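Local coordinates for protein octaprenyl Pyrophosphate Synthase (Helicobacter pylori, PDB 3TC1) that probably catalyses the stepwise addition of isopentenyl diphosphate units to an allylic diphosphate, building the C40 chain of octaprenyl diphosphate, at residues L202-Q207 and F217-E222; L227-L232 and E261-Y266. All coordinates share one frame; numbering follows the deposited sequence.

Overall arrangement
Contact 1 and contact 2 lie side by side in the all-helical fold, their centres about 12 Å apart, and come in series along the chain. Contact 1 (202-207 with 217-222) joins the C-terminal end of helix 182-205 to the loop that follows it; helix 227-233 then opens contact 2 (227-232 with 261-266), which ends on helix 253-265. They share a packed seam: Ile205 CG2 lies 3.4 Å from Tyr229 OH and Ile205 CB 3.8 Å from Phe263 CE2. Contact 1, nearer the chain centre, is the magnesium-side contact, the side chain of Asp219 lying about 4 Å from the bound ion; contact 2 lies farther out, the Pro228 side chain about 10 Å from the metal.

Contact 1 of 2, residues L202-Q207 and F217-E222; sequences LLDITQ and FSDFKE
Asp204 has CG anti to its backbone N (chi1 -180°), which sends the carboxylate to the backbone of 217-219, while Ile205 holds CG1 in the crowded position between N and C and so turns CG2 to the Phe217 ring. Three N-H groups in a row grip Asp204. Phe217 N donates to Asp204 O (2.8 Å), in the carbonyl plane but through a markedly bent bond; Ser218 N meets the syn lone pair of Asp204 OD1 almost straight (2.8 Å, 168°); Asp219 N reaches Asp204 OD2 from above the carboxylate plane (3.0 Å). A water also donates to Asp204 OD2 and accepts from Phe220 N. The Asp219 carboxylate stacks on that of Asp204, planes 27° apart and the two OD2 atoms 3.3 Å apart; this repulsion is probably eased by the N-H donors and the nearby magnesium. Asp204 closes the DDLLD sequence, the second aspartate-rich motif of polyprenyl synthases. Beside this polar grip, Ile205 CG2 makes a CH-pi contact over the Phe217 face, 3.8 Å from its centroid. Phe217 also packs on Ile256 and Lys260 of helix 253-265, and Ile205 touches Pro228 of helix 227-233 and Ile269 of helix 268-286.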
ATOM      1  N   LEU B 202      15.434  -8.045 -21.536  1.00 15.34           N
ATOM      2  CA  LEU B 202      16.397  -8.698 -22.407  1.00 14.53           C
ATOM      3  C   LEU B 202      17.326  -9.595 -21.583  1.00 14.25           C
ATOM      4  O   LEU B 202      17.574 -10.745 -21.945  1.00 16.23           O
ATOM      5  CB  LEU B 202      17.199  -7.642 -23.177  1.00 16.19           C
ATOM      6  CG  LEU B 202      18.175  -8.137 -24.247  1.00 20.50           C
ATOM      7  CD1 LEU B 202      17.442  -9.022 -25.242  1.00 17.92           C
ATOM      8  CD2 LEU B 202      18.803  -6.943 -24.957  1.00 19.21           C
ATOM      9  N   LEU B 203      17.816  -9.071 -20.461  1.00 16.99           N
ATOM     10  CA  LEU B 203      18.710  -9.816 -19.582  1.00 18.35           C
ATOM     11  C   LEU B 203      18.077 -11.053 -18.946  1.00 18.21           C
ATOM     12  O   LEU B 203      18.773 -11.881 -18.353  1.00 19.71           O
ATOM     13  CB  LEU B 203      19.271  -8.892 -18.501  1.00 22.80           C
ATOM     14  CG  LEU B 203      20.273  -7.864 -19.037  1.00 25.65           C
ATOM     15  CD1 LEU B 203      20.698  -6.913 -17.926  1.00 27.23           C
ATOM     16  CD2 LEU B 203      21.478  -8.600 -19.619  1.00 27.10           C
ATOM     17  N   ASP B 204      16.761 -11.188 -19.070  1.00 18.41           N
ATOM     18  CA  ASP B 204      16.087 -12.352 -18.517  1.00 15.96           C
ATOM     19  C   ASP B 204      16.278 -13.538 -19.442  1.00 16.77           C
ATOM     20  O   ASP B 204      16.238 -14.694 -19.010  1.00 14.27           O
ATOM     21  CB  ASP B 204      14.584 -12.108 -18.376  1.00 18.37           C
ATOM     22  CG  ASP B 204      13.848 -13.315 -17.787  1.00 19.58           C
ATOM     23  OD1 ASP B 204      14.115 -13.677 -16.622  1.00 19.77           O
ATOM     24  OD2 ASP B 204      13.001 -13.907 -18.485  1.00 19.96           O
ATOM     25  N   ILE B 205      16.494 -13.254 -20.720  1.00 14.53           N
ATOM     26  CA  ILE B 205      16.635 -14.332 -21.691  1.00 17.06           C
ATOM     27  C   ILE B 205      17.941 -14.406 -22.456  1.00 19.33           C
ATOM     28  O   ILE B 205      18.076 -15.207 -23.377  1.00 17.15           O
ATOM     29  CB  ILE B 205      15.461 -14.301 -22.696  1.00 18.58           C
ATOM     30  CG1 ILE B 205      15.320 -12.904 -23.317  1.00 18.84           C
ATOM     31  CG2 ILE B 205      14.179 -14.692 -21.986  1.00 15.68           C
ATOM     32  CD1 ILE B 205      16.290 -12.617 -24.447  1.00 17.95           C
ATOM     33  N   THR B 206      18.907 -13.582 -22.088  1.00 18.78           N
ATOM     34  CA  THR B 206      20.168 -13.635 -22.787  1.00 23.32           C
ATOM     35  C   THR B 206      21.316 -13.278 -21.871  1.00 26.96           C
ATOM     36  O   THR B 206      21.195 -12.446 -20.969  1.00 25.54           O
ATOM     37  CB  THR B 206      20.174 -12.726 -24.038  1.00 27.50           C
ATOM     38  OG1 THR B 206      21.218 -13.156 -24.924  1.00 28.06           O
ATOM     39  CG2 THR B 206      20.395 -11.264 -23.654  1.00 26.47           C
ATOM     40  N   GLN B 207      22.441 -13.927 -22.122  1.00 34.99           N
ATOM     41  CA  GLN B 207      23.617 -13.733 -21.307  1.00 40.75           C
ATOM     42  C   GLN B 207      24.217 -12.359 -21.224  1.00 44.08           C
ATOM     43  O   GLN B 207      24.293 -11.594 -22.181  1.00 43.69           O
ATOM     44  CB  GLN B 207      24.711 -14.724 -21.697  1.00 50.09           C
ATOM     45  CG  GLN B 207      24.655 -15.984 -20.858  1.00 53.81           C
ATOM     46  CD  GLN B 207      25.476 -15.899 -19.578  1.00 53.89           C
ATOM     47  OE1 GLN B 207      25.846 -14.815 -19.125  1.00 54.77           O
ATOM     48  NE2 GLN B 207      25.757 -17.056 -18.986  1.00 55.37           N
ATOM     49  N   PHE B 217      15.554 -16.583 -17.092  1.00 15.27           N
ATOM     50  CA  PHE B 217      14.421 -17.088 -17.867  1.00 16.67           C
ATOM     51  C   PHE B 217      13.224 -17.241 -16.932  1.00 16.12           C
ATOM     52  O   PHE B 217      12.598 -18.303 -16.839  1.00 14.81           O
ATOM     53  CB  PHE B 217      14.753 -18.423 -18.545  1.00 19.89           C
ATOM     54  CG  PHE B 217      15.283 -18.267 -19.946  1.00 18.84           C
ATOM     55  CD1 PHE B 217      16.627 -18.008 -20.172  1.00 18.71           C
ATOM     56  CD2 PHE B 217      14.418 -18.337 -21.038  1.00 18.48           C
ATOM     57  CE1 PHE B 217      17.108 -17.820 -21.466  1.00 19.57           C
ATOM     58  CE2 PHE B 217      14.887 -18.150 -22.335  1.00 17.68           C
ATOM     59  CZ  PHE B 217      16.236 -17.890 -22.550  1.00 19.06           C
ATOM     60  N   SER B 218      12.915 -16.150 -16.238  1.00 17.16           N
ATOM     61  CA  SER B 218      11.816 -16.112 -15.282  1.00 17.54           C
ATOM     62  C   SER B 218      10.514 -15.547 -15.846  1.00 17.89           C
ATOM     63  O   SER B 218       9.431 -15.918 -15.398  1.00 18.29           O
ATOM     64  CB  SER B 218      12.207 -15.255 -14.071  1.00 23.14           C
ATOM     65  OG  SER B 218      13.412 -15.702 -13.469  1.00 28.15           O
ATOM     66  N   ASP B 219      10.624 -14.657 -16.827  1.00 14.03           N
ATOM     67  CA  ASP B 219       9.450 -13.986 -17.376  1.00 15.74           C
ATOM     68  C   ASP B 219       8.352 -14.795 -18.061  1.00 13.03           C
ATOM     69  O   ASP B 219       7.216 -14.798 -17.592  1.00 13.68           O
ATOM     70  CB  ASP B 219       9.897 -12.834 -18.291  1.00 15.77           C
ATOM     71  CG  ASP B 219      10.702 -11.773 -17.543  1.00 21.25           C
ATOM     72  OD1 ASP B 219      10.580 -11.696 -16.297  1.00 20.43           O
ATOM     73  OD2 ASP B 219      11.448 -11.011 -18.194  1.00 17.47           O
ATOM     74  N   PHE B 220       8.665 -15.471 -19.164  1.00 15.91           N
ATOM     75  CA  PHE B 220       7.640 -16.234 -19.885  1.00 15.82           C
ATOM     76  C   PHE B 220       7.031 -17.321 -18.995  1.00 16.85           C
ATOM     77  O   PHE B 220       5.826 -17.589 -19.048  1.00 15.79           O
ATOM     78  CB  PHE B 220       8.244 -16.861 -21.148  1.00 13.57           C
ATOM     79  CG  PHE B 220       7.230 -17.167 -22.224  1.00 13.93           C
ATOM     80  CD1 PHE B 220       6.325 -16.191 -22.644  1.00 13.11           C
ATOM     81  CD2 PHE B 220       7.198 -18.416 -22.835  1.00 13.55           C
ATOM     82  CE1 PHE B 220       5.401 -16.456 -23.652  1.00 12.09           C
ATOM     83  CE2 PHE B 220       6.281 -18.692 -23.844  1.00 14.24           C
ATOM     84  CZ  PHE B 220       5.376 -17.708 -24.253  1.00 13.36           C
ATOM     85  N   LYS B 221       7.883 -17.941 -18.186  1.00 17.61           N
ATOM     86  CA  LYS B 221       7.468 -18.988 -17.255  1.00 19.40           C
ATOM     87  C   LYS B 221       6.424 -18.449 -16.278  1.00 21.27           C
ATOM     88  O   LYS B 221       5.584 -19.199 -15.774  1.00 20.45           O
ATOM     89  CB  LYS B 221       8.694 -19.497 -16.487  1.00 26.27           C
ATOM     90  CG  LYS B 221       8.391 -20.444 -15.339  1.00 28.92           C
ATOM     91  CD  LYS B 221       9.679 -20.918 -14.672  1.00 29.37           C
ATOM     92  CE  LYS B 221      10.443 -19.764 -14.040  1.00 31.27           C
ATOM     93  NZ  LYS B 221      11.741 -20.204 -13.461  1.00 32.96           N
ATOM     94  N   GLU B 222       6.483 -17.145 -16.021  1.00 21.53           N
ATOM     95  CA  GLU B 222       5.548 -16.494 -15.108  1.00 24.50           C
ATOM     96  C   GLU B 222       4.368 -15.836 -15.817  1.00 24.31           C
ATOM     97  O   GLU B 222       3.565 -15.161 -15.177  1.00 24.71           O
ATOM     98  CB  GLU B 222       6.266 -15.433 -14.272  1.00 40.67           C
ATOM     99  CG  GLU B 222       7.202 -15.973 -13.211  1.00 45.85           C
ATOM    100  CD  GLU B 222       7.755 -14.865 -12.334  1.00 50.19           C
ATOM    101  OE1 GLU B 222       6.947 -14.139 -11.713  1.00 53.80           O
ATOM    102  OE2 GLU B 222       8.994 -14.719 -12.267  1.00 51.99           O
TER
HETATM  103  O   HOH W   1      11.532 -15.777 -20.038  1.00 16.90           O

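Contact 2 of 2, residues L227-L232 and E261-Y266; sequences LPYLLL and EKFKQY
Phe263 and Leu232 bury the most surface here, each lying across the other at about a right angle, and the remaining contacts gather round them. Phe263 carries CG anti to its carbonyl carbon (chi1 -73°), so the ring leaves helix 253-265 and meets the side of helix 227-233 tip first. Phe263 CZ stands 3.8 Å above the centre of the Tyr229 ring, making a T-shaped stack in which Phe263 gives the edge and Tyr229 the face, planes 72° apart. Phe263 CZ also touches Pro228 CB (3.8 Å), and Phe263 CE1 packs against Pro228 O at 3.5 Å, an oxygen already accepting the helical bond from Leu232 N.

Leu232 extends with CG anti to its backbone N, and its two methyls divide the work. Leu232 CD2 lies 3.7 Å from Phe263 CE1, oblique to that ring, and also meets Lys262 CB. Leu232 CD1 goes on to the end of helix 253-265, 3.4 Å from Lys262 O and 3.7 Å from Tyr266 CD2; Tyr266 is the first residue past the helical turns.

Of the Lys262 side chain, CB is what meets Leu232. Bent at chi2, the rest runs away from helix 227-233, and Lys262 NZ bonds Gln265 OE1 (2.7 Å) and forms a salt bridge with Asp240. No hydrogen bond links the two segments, so shape and apolar contact hold them. Phe220 stacks on Tyr229, and Phe263 touches Ile268 of helix 268-286. The local axes approach to 10.4 Å and are inclined at 61°, a steep crossing between helix 227-233 and helix 253-265, in the part of the all-alpha isoprenyl diphosphate synthase fold that follows the second aspartate-rich motif.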
ATOM      1  N   LEU B 227       9.059  -8.061 -24.610  1.00 13.09           N
ATOM      2  CA  LEU B 227       9.421  -7.673 -25.976  1.00 12.09           C
ATOM      3  C   LEU B 227      10.073  -8.775 -26.819  1.00 13.42           C
ATOM      4  O   LEU B 227       9.677  -8.996 -27.958  1.00 12.54           O
ATOM      5  CB  LEU B 227      10.320  -6.426 -25.958  1.00 11.53           C
ATOM      6  CG  LEU B 227      10.512  -5.754 -27.328  1.00 14.59           C
ATOM      7  CD1 LEU B 227       9.150  -5.486 -27.968  1.00 13.76           C
ATOM      8  CD2 LEU B 227      11.295  -4.455 -27.167  1.00 14.26           C
ATOM      9  N   PRO B 228      11.088  -9.474 -26.279  1.00 11.45           N
ATOM     10  CA  PRO B 228      11.710 -10.534 -27.079  1.00 13.11           C
ATOM     11  C   PRO B 228      10.678 -11.525 -27.625  1.00 13.08           C
ATOM     12  O   PRO B 228      10.733 -11.913 -28.788  1.00 13.21           O
ATOM     13  CB  PRO B 228      12.665 -11.196 -26.088  1.00 15.99           C
ATOM     14  CG  PRO B 228      13.064 -10.055 -25.201  1.00 16.54           C
ATOM     15  CD  PRO B 228      11.753  -9.342 -24.972  1.00 13.54           C
ATOM     16  N   TYR B 229       9.739 -11.929 -26.774  1.00 12.98           N
ATOM     17  CA  TYR B 229       8.703 -12.886 -27.163  1.00 12.68           C
ATOM     18  C   TYR B 229       7.724 -12.283 -28.158  1.00 13.66           C
ATOM     19  O   TYR B 229       7.242 -12.967 -29.062  1.00 14.64           O
ATOM     20  CB  TYR B 229       7.967 -13.381 -25.911  1.00 12.80           C
ATOM     21  CG  TYR B 229       8.849 -14.231 -25.023  1.00 14.68           C
ATOM     22  CD1 TYR B 229       8.996 -15.602 -25.257  1.00 14.93           C
ATOM     23  CD2 TYR B 229       9.578 -13.659 -23.979  1.00 10.26           C
ATOM     24  CE1 TYR B 229       9.847 -16.381 -24.471  1.00 13.58           C
ATOM     25  CE2 TYR B 229      10.436 -14.432 -23.189  1.00 14.27           C
ATOM     26  CZ  TYR B 229      10.563 -15.789 -23.441  1.00 12.88           C
ATOM     27  OH  TYR B 229      11.397 -16.553 -22.654  1.00 12.40           O
ATOM     28  N   LEU B 230       7.429 -10.997 -27.989  1.00 13.52           N
ATOM     29  CA  LEU B 230       6.525 -10.300 -28.895  1.00 14.39           C
ATOM     30  C   LEU B 230       7.152 -10.202 -30.289  1.00 14.67           C
ATOM     31  O   LEU B 230       6.510 -10.510 -31.293  1.00 13.19           O
ATOM     32  CB  LEU B 230       6.227  -8.898 -28.352  1.00 12.97           C
ATOM     33  CG  LEU B 230       5.356  -8.918 -27.089  1.00  9.76           C
ATOM     34  CD1 LEU B 230       5.483  -7.611 -26.324  1.00 12.81           C
ATOM     35  CD2 LEU B 230       3.907  -9.191 -27.508  1.00 11.38           C
ATOM     36  N   LEU B 231       8.407  -9.770 -30.343  1.00 15.62           N
ATOM     37  CA  LEU B 231       9.108  -9.638 -31.620  1.00 15.78           C
ATOM     38  C   LEU B 231       9.296 -11.005 -32.281  1.00 15.80           C
ATOM     39  O   LEU B 231       9.176 -11.137 -33.499  1.00 15.64           O
ATOM     40  CB  LEU B 231      10.465  -8.956 -31.409  1.00 16.85           C
ATOM     41  CG  LEU B 231      10.414  -7.502 -30.918  1.00 14.98           C
ATOM     42  CD1 LEU B 231      11.822  -6.973 -30.708  1.00 14.45           C
ATOM     43  CD2 LEU B 231       9.671  -6.644 -31.940  1.00 17.11           C
ATOM     44  N   LEU B 232       9.590 -12.022 -31.476  1.00 13.41           N
ATOM     45  CA  LEU B 232       9.765 -13.376 -32.003  1.00 14.16           C
ATOM     46  C   LEU B 232       8.459 -13.879 -32.607  1.00 12.69           C
ATOM     47  O   LEU B 232       8.433 -14.383 -33.726  1.00 13.47           O
ATOM     48  CB  LEU B 232      10.203 -14.345 -30.893  1.00 11.23           C
ATOM     49  CG  LEU B 232      10.327 -15.808 -31.355  1.00 14.00           C
ATOM     50  CD1 LEU B 232      11.418 -15.916 -32.428  1.00 12.68           C
ATOM     51  CD2 LEU B 232      10.656 -16.709 -30.173  1.00 11.47           C
ATOM     52  N   GLU B 261      17.179 -20.738 -29.380  1.00 15.30           N
ATOM     53  CA  GLU B 261      17.462 -21.002 -30.789  1.00 14.22           C
ATOM     54  C   GLU B 261      16.585 -20.132 -31.676  1.00 12.29           C
ATOM     55  O   GLU B 261      17.042 -19.623 -32.696  1.00 14.44           O
ATOM     56  CB  GLU B 261      17.210 -22.471 -31.134  1.00 17.96           C
ATOM     57  CG  GLU B 261      18.046 -23.451 -30.339  1.00 23.79           C
ATOM     58  CD  GLU B 261      17.873 -24.874 -30.822  1.00 26.40           C
ATOM     59  OE1 GLU B 261      16.783 -25.206 -31.332  1.00 28.12           O
ATOM     60  OE2 GLU B 261      18.826 -25.667 -30.684  1.00 31.91           O
ATOM     61  N   LYS B 262      15.327 -19.961 -31.278  1.00 14.34           N
ATOM     62  CA  LYS B 262      14.392 -19.156 -32.051  1.00 13.69           C
ATOM     63  C   LYS B 262      14.757 -17.673 -32.028  1.00 13.11           C
ATOM     64  O   LYS B 262      14.617 -16.993 -33.042  1.00 13.99           O
ATOM     65  CB  LYS B 262      12.962 -19.380 -31.551  1.00 13.28           C
ATOM     66  CG  LYS B 262      12.395 -20.753 -31.932  1.00 13.06           C
ATOM     67  CD  LYS B 262      12.326 -20.915 -33.453  1.00 14.34           C
ATOM     68  CE  LYS B 262      12.279 -22.380 -33.864  1.00 14.86           C
ATOM     69  NZ  LYS B 262      12.308 -22.553 -35.345  1.00 18.13           N
ATOM     70  N   PHE B 263      15.226 -17.171 -30.887  1.00 13.75           N
ATOM     71  CA  PHE B 263      15.631 -15.767 -30.808  1.00 14.04           C
ATOM     72  C   PHE B 263      16.805 -15.559 -31.769  1.00 15.96           C
ATOM     73  O   PHE B 263      16.869 -14.563 -32.481  1.00 15.51           O
ATOM     74  CB  PHE B 263      16.084 -15.389 -29.393  1.00 13.79           C
ATOM     75  CG  PHE B 263      14.959 -15.277 -28.389  1.00 14.85           C
ATOM     76  CD1 PHE B 263      13.697 -14.828 -28.772  1.00 11.79           C
ATOM     77  CD2 PHE B 263      15.187 -15.562 -27.043  1.00 15.08           C
ATOM     78  CE1 PHE B 263      12.673 -14.662 -27.825  1.00 15.42           C
ATOM     79  CE2 PHE B 263      14.169 -15.399 -26.086  1.00 15.15           C
ATOM     80  CZ  PHE B 263      12.913 -14.948 -26.480  1.00 13.43           C
ATOM     81  N   LYS B 264      17.744 -16.503 -31.767  1.00 15.57           N
ATOM     82  CA  LYS B 264      18.910 -16.426 -32.650  1.00 16.41           C
ATOM     83  C   LYS B 264      18.473 -16.498 -34.107  1.00 15.61           C
ATOM     84  O   LYS B 264      18.917 -15.708 -34.947  1.00 14.62           O
ATOM     85  CB  LYS B 264      19.882 -17.576 -32.363  1.00 16.72           C
ATOM     86  CG  LYS B 264      20.679 -17.444 -31.072  1.00 19.47           C
ATOM     87  CD  LYS B 264      21.578 -18.663 -30.888  1.00 27.47           C
ATOM     88  CE  LYS B 264      22.327 -18.629 -29.559  1.00 30.07           C
ATOM     89  NZ  LYS B 264      23.335 -17.534 -29.499  1.00 33.26           N
ATOM     90  N   GLN B 265      17.593 -17.453 -34.397  1.00 11.97           N
ATOM     91  CA  GLN B 265      17.095 -17.650 -35.748  1.00 13.40           C
ATOM     92  C   GLN B 265      16.542 -16.380 -36.391  1.00 14.04           C
ATOM     93  O   GLN B 265      16.739 -16.138 -37.588  1.00 11.72           O
ATOM     94  CB  GLN B 265      16.012 -18.728 -35.750  1.00 13.74           C
ATOM     95  CG  GLN B 265      15.398 -18.983 -37.122  1.00 15.07           C
ATOM     96  CD  GLN B 265      14.382 -20.112 -37.100  1.00 15.65           C
ATOM     97  OE1 GLN B 265      14.130 -20.712 -36.059  1.00 16.76           O
ATOM     98  NE2 GLN B 265      13.794 -20.404 -38.253  1.00 16.62           N
ATOM     99  N   TYR B 266      15.850 -15.566 -35.603  1.00 16.08           N
ATOM    100  CA  TYR B 266      15.265 -14.355 -36.148  1.00 16.10           C
ATOM    101  C   TYR B 266      15.923 -13.067 -35.664  1.00 17.78           C
ATOM    102  O   TYR B 266      15.348 -11.988 -35.786  1.00 19.16           O
ATOM    103  CB  TYR B 266      13.757 -14.353 -35.864  1.00 17.02           C
ATOM    104  CG  TYR B 266      13.018 -15.461 -36.592  1.00 16.32           C
ATOM    105  CD1 TYR B 266      12.764 -15.374 -37.963  1.00 18.28           C
ATOM    106  CD2 TYR B 266      12.590 -16.610 -35.920  1.00 18.76           C
ATOM    107  CE1 TYR B 266      12.105 -16.402 -38.643  1.00 19.37           C
ATOM    108  CE2 TYR B 266      11.932 -17.642 -36.593  1.00 17.54           C
ATOM    109  CZ  TYR B 266      11.693 -17.530 -37.953  1.00 19.93           C
ATOM    110  OH  TYR B 266      11.038 -18.545 -38.626  1.00 21.93           O
TER